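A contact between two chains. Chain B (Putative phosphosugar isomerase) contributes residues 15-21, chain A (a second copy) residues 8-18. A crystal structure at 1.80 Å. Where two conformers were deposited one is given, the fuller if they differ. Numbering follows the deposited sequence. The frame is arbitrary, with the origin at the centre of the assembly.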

# COMPACT_ATOMS: atom_id res chain seq x y z
N MSE B 15 9.46 -37.80 12.04
CA MSE B 15 9.33 -38.27 10.66
C MSE B 15 9.98 -37.30 9.67
O MSE B 15 10.71 -37.72 8.76
CB MSE B 15 7.86 -38.52 10.31
CG MSE B 15 7.25 -39.71 11.06
SE MSE B 15 5.45 -40.14 10.43
CE MSE B 15 5.98 -40.71 8.57
N ARG B 16 9.76 -36.02 9.89
CA ARG B 16 10.37 -34.97 9.06
C ARG B 16 11.90 -34.97 9.16
O ARG B 16 12.57 -34.74 8.14
CB ARG B 16 9.84 -33.62 9.44
CG ARG B 16 8.41 -33.44 9.05
CD ARG B 16 7.86 -32.26 9.70
NE ARG B 16 6.45 -32.20 9.43
CZ ARG B 16 5.55 -31.67 10.24
NH1 ARG B 16 5.91 -31.15 11.40
NH2 ARG B 16 4.29 -31.69 9.86
N GLU B 17 12.44 -35.25 10.35
CA GLU B 17 13.88 -35.37 10.55
C GLU B 17 14.49 -36.54 9.79
O GLU B 17 15.59 -36.44 9.18
CB GLU B 17 14.24 -35.53 12.02
CG GLU B 17 13.98 -34.27 12.83
CD GLU B 17 14.15 -34.48 14.31
OE1 GLU B 17 14.34 -35.65 14.73
OE2 GLU B 17 14.05 -33.47 15.06
N ILE B 18 13.77 -37.65 9.81
CA ILE B 18 14.15 -38.85 9.11
C ILE B 18 14.19 -38.62 7.61
O ILE B 18 15.12 -39.03 6.95
CB ILE B 18 13.26 -40.03 9.51
CG1 ILE B 18 13.57 -40.42 10.97
CG2 ILE B 18 13.50 -41.23 8.56
CD1 ILE B 18 12.61 -41.46 11.55
N ILE B 19 13.17 -37.97 7.08
CA ILE B 19 13.10 -37.60 5.66
C ILE B 19 14.33 -36.73 5.27
O ILE B 19 15.01 -37.04 4.30
CB ILE B 19 11.74 -36.92 5.35
CG1 ILE B 19 10.65 -37.99 5.24
CG2 ILE B 19 11.77 -36.07 4.05
CD1 ILE B 19 9.19 -37.43 5.29
N SER B 20 14.62 -35.69 6.06
CA SER B 20 15.79 -34.84 5.78
C SER B 20 17.14 -35.56 5.89
O SER B 20 18.09 -35.12 5.26
CB SER B 20 15.81 -33.62 6.69
OG SER B 20 14.65 -32.84 6.47
N ASN B 21 17.23 -36.63 6.67
CA ASN B 21 18.47 -37.40 6.85
C ASN B 21 18.59 -38.58 5.91
O ASN B 21 19.59 -39.32 5.99
CB ASN B 21 18.53 -37.93 8.28
CG ASN B 21 19.90 -38.50 8.65
OD1 ASN B 21 20.94 -37.85 8.44
ND2 ASN B 21 19.91 -39.72 9.20
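Chain A, residues 8-18: MLETPVRMREI

Two copies of the same chain meet helix to helix. In chain A, residues 8-9 belong to a helix that began earlier in the chain, and residues 11-18 form the next, which runs on beyond the stretch. This second helix lies beside helix 15-20 of chain B with nearly the same N-to-C direction: the axes make an angle of 12° and approach to 10.3 Å. The nearest CA atoms across the contact are those of Arg B16 and Val A13, 6.4 Å apart. Together the stretches bury 326 Å², most of it by Arg B16, Val A13 and Ser B20, and no direct hydrogen bond crosses between them.

Val A13 (chi1 p) points its CB toward chain B and packs against Arg B16, Ile B19 and Ser B20. Val A13 CG2 lies 3.8 Å from Arg B16 O, 3.6 Å from Ser B20 OG and 4.4 Å from Ile B19 CG2, while Val A13 CG1 touches Arg B16 CD at 3.8 Å. The valine thus meets backbone, hydroxyl and aliphatic surface at once.

Arg B16, the residue most covered, also points its CB toward chain A and extends (m, t, t) past Val A13 to Leu A9 and Glu A10. One face of its guanidinium is covered by Glu A10, with Arg B16 NH2 3.7 Å from Glu A10 CB; Arg B16 NH1 comes within 4.0 Å of Leu A9 O. Glu A10 OE1 is 4.6 Å from Arg B16 NH2 but well out of the guanidinium plane, so the two charges are merely neighbours. Glu A10 OE1 is instead engaged within its own chain, accepting from Arg A14 NH2 at 3.0 Å and Arg A14 NE at 3.1 Å in a salt bridge. A water joins the two chains here, its oxygen donating to Glu A10 OE1 (2.7 Å) and accepting from Arg B16 NE (3.2 Å).

One turn further along, the CA-to-CB bond of Ser B20 points sideways. Besides touching Val A13, Ser B20 OG lies 4.0 Å from Arg A16 CD. A second water bridges this end of the contact, its oxygen 2.7 Å from Ser B20 OG and donating to Glu A17 OE2 at 2.6 Å. The CB of Glu A17 points sideways, but two m rotamers bring the carboxylate closer to chain B, where Glu A17 OE2 also rests 3.7 Å from Ile B19 CG2. Val A13 therefore sits at the middle of a mixed surface, with a water-mediated polar link toward each end.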

# COMPACT_ATOMS: atom_id res chain seq x y z
N MSE A 8 2.98 -23.78 9.31
CA MSE A 8 4.21 -23.09 9.69
C MSE A 8 5.24 -24.10 10.15
O MSE A 8 6.42 -24.02 9.76
CB MSE A 8 3.95 -22.07 10.82
CG MSE A 8 3.05 -20.91 10.40
SE MSE A 8 2.71 -19.65 11.77
CE MSE A 8 4.56 -18.88 11.95
N LEU A 9 4.79 -25.07 10.97
CA LEU A 9 5.69 -26.03 11.58
C LEU A 9 6.35 -27.00 10.60
O LEU A 9 7.44 -27.50 10.88
CB LEU A 9 5.02 -26.76 12.78
CG LEU A 9 4.84 -25.88 14.05
CD1 LEU A 9 4.08 -26.64 15.14
CD2 LEU A 9 6.15 -25.37 14.62
N GLU A 10 5.70 -27.27 9.47
CA GLU A 10 6.31 -28.10 8.40
C GLU A 10 7.10 -27.26 7.38
O GLU A 10 7.68 -27.82 6.44
CB GLU A 10 5.27 -28.94 7.66
CG GLU A 10 4.21 -28.15 6.83
CD GLU A 10 3.50 -29.00 5.82
OE1 GLU A 10 3.92 -30.14 5.55
OE2 GLU A 10 2.50 -28.52 5.27
N THR A 11 7.12 -25.94 7.54
CA THR A 11 7.82 -25.08 6.55
C THR A 11 9.31 -25.44 6.45
O THR A 11 9.83 -25.57 5.34
CB THR A 11 7.55 -23.57 6.81
OG1 THR A 11 6.16 -23.36 6.61
CG2 THR A 11 8.28 -22.65 5.84
N PRO A 12 9.99 -25.58 7.59
CA PRO A 12 11.42 -25.96 7.41
C PRO A 12 11.72 -27.19 6.53
O PRO A 12 12.59 -27.11 5.65
CB PRO A 12 11.93 -26.12 8.83
CG PRO A 12 11.12 -25.17 9.62
CD PRO A 12 9.70 -25.30 9.00
N VAL A 13 11.01 -28.29 6.73
CA VAL A 13 11.30 -29.49 5.96
C VAL A 13 10.96 -29.31 4.48
O VAL A 13 11.67 -29.82 3.60
CB VAL A 13 10.61 -30.78 6.55
CG1 VAL A 13 9.08 -30.66 6.42
CG2 VAL A 13 11.18 -32.05 5.84
N ARG A 14 9.91 -28.54 4.18
CA ARG A 14 9.55 -28.25 2.78
C ARG A 14 10.64 -27.39 2.13
O ARG A 14 10.99 -27.62 0.97
CB ARG A 14 8.20 -27.54 2.71
CG ARG A 14 7.02 -28.36 3.20
CD ARG A 14 6.66 -29.54 2.30
NE ARG A 14 5.47 -30.18 2.86
CZ ARG A 14 4.59 -30.92 2.20
NH1 ARG A 14 4.75 -31.23 0.92
NH2 ARG A 14 3.53 -31.35 2.83
N MSE A 15 11.20 -26.44 2.88
CA MSE A 15 12.24 -25.58 2.32
C MSE A 15 13.51 -26.36 2.02
O MSE A 15 14.09 -26.20 0.96
CB MSE A 15 12.49 -24.38 3.23
CG MSE A 15 11.38 -23.37 3.21
SE MSE A 15 11.83 -21.80 4.36
CE MSE A 15 13.43 -21.19 3.41
N ARG A 16 13.88 -27.26 2.92
CA ARG A 16 15.03 -28.11 2.69
C ARG A 16 14.83 -29.00 1.48
O ARG A 16 15.76 -29.19 0.73
CB ARG A 16 15.31 -29.00 3.93
CG ARG A 16 15.65 -28.18 5.17
CD ARG A 16 16.01 -29.09 6.36
NE ARG A 16 16.44 -28.32 7.52
CZ ARG A 16 15.72 -28.01 8.59
NH1 ARG A 16 14.46 -28.39 8.73
NH2 ARG A 16 16.28 -27.31 9.57
N GLU A 17 13.64 -29.56 1.28
CA GLU A 17 13.41 -30.42 0.08
C GLU A 17 13.42 -29.60 -1.21
O GLU A 17 13.89 -30.08 -2.23
CB GLU A 17 12.13 -31.26 0.22
CG GLU A 17 12.26 -32.40 1.28
CD GLU A 17 13.32 -33.47 0.95
OE1 GLU A 17 13.53 -33.80 -0.23
OE2 GLU A 17 13.96 -33.98 1.91
N ILE A 18 12.89 -28.38 -1.15
CA ILE A 18 12.98 -27.46 -2.28
C ILE A 18 14.44 -27.16 -2.70
O ILE A 18 14.79 -27.18 -3.88
CB ILE A 18 12.19 -26.13 -1.96
CG1 ILE A 18 10.69 -26.42 -2.01
CG2 ILE A 18 12.55 -25.04 -2.99
CD1 ILE A 18 9.79 -25.28 -1.45
O HOH W 1 4.69 -32.42 6.78
O HOH W 2 14.51 -32.31 3.86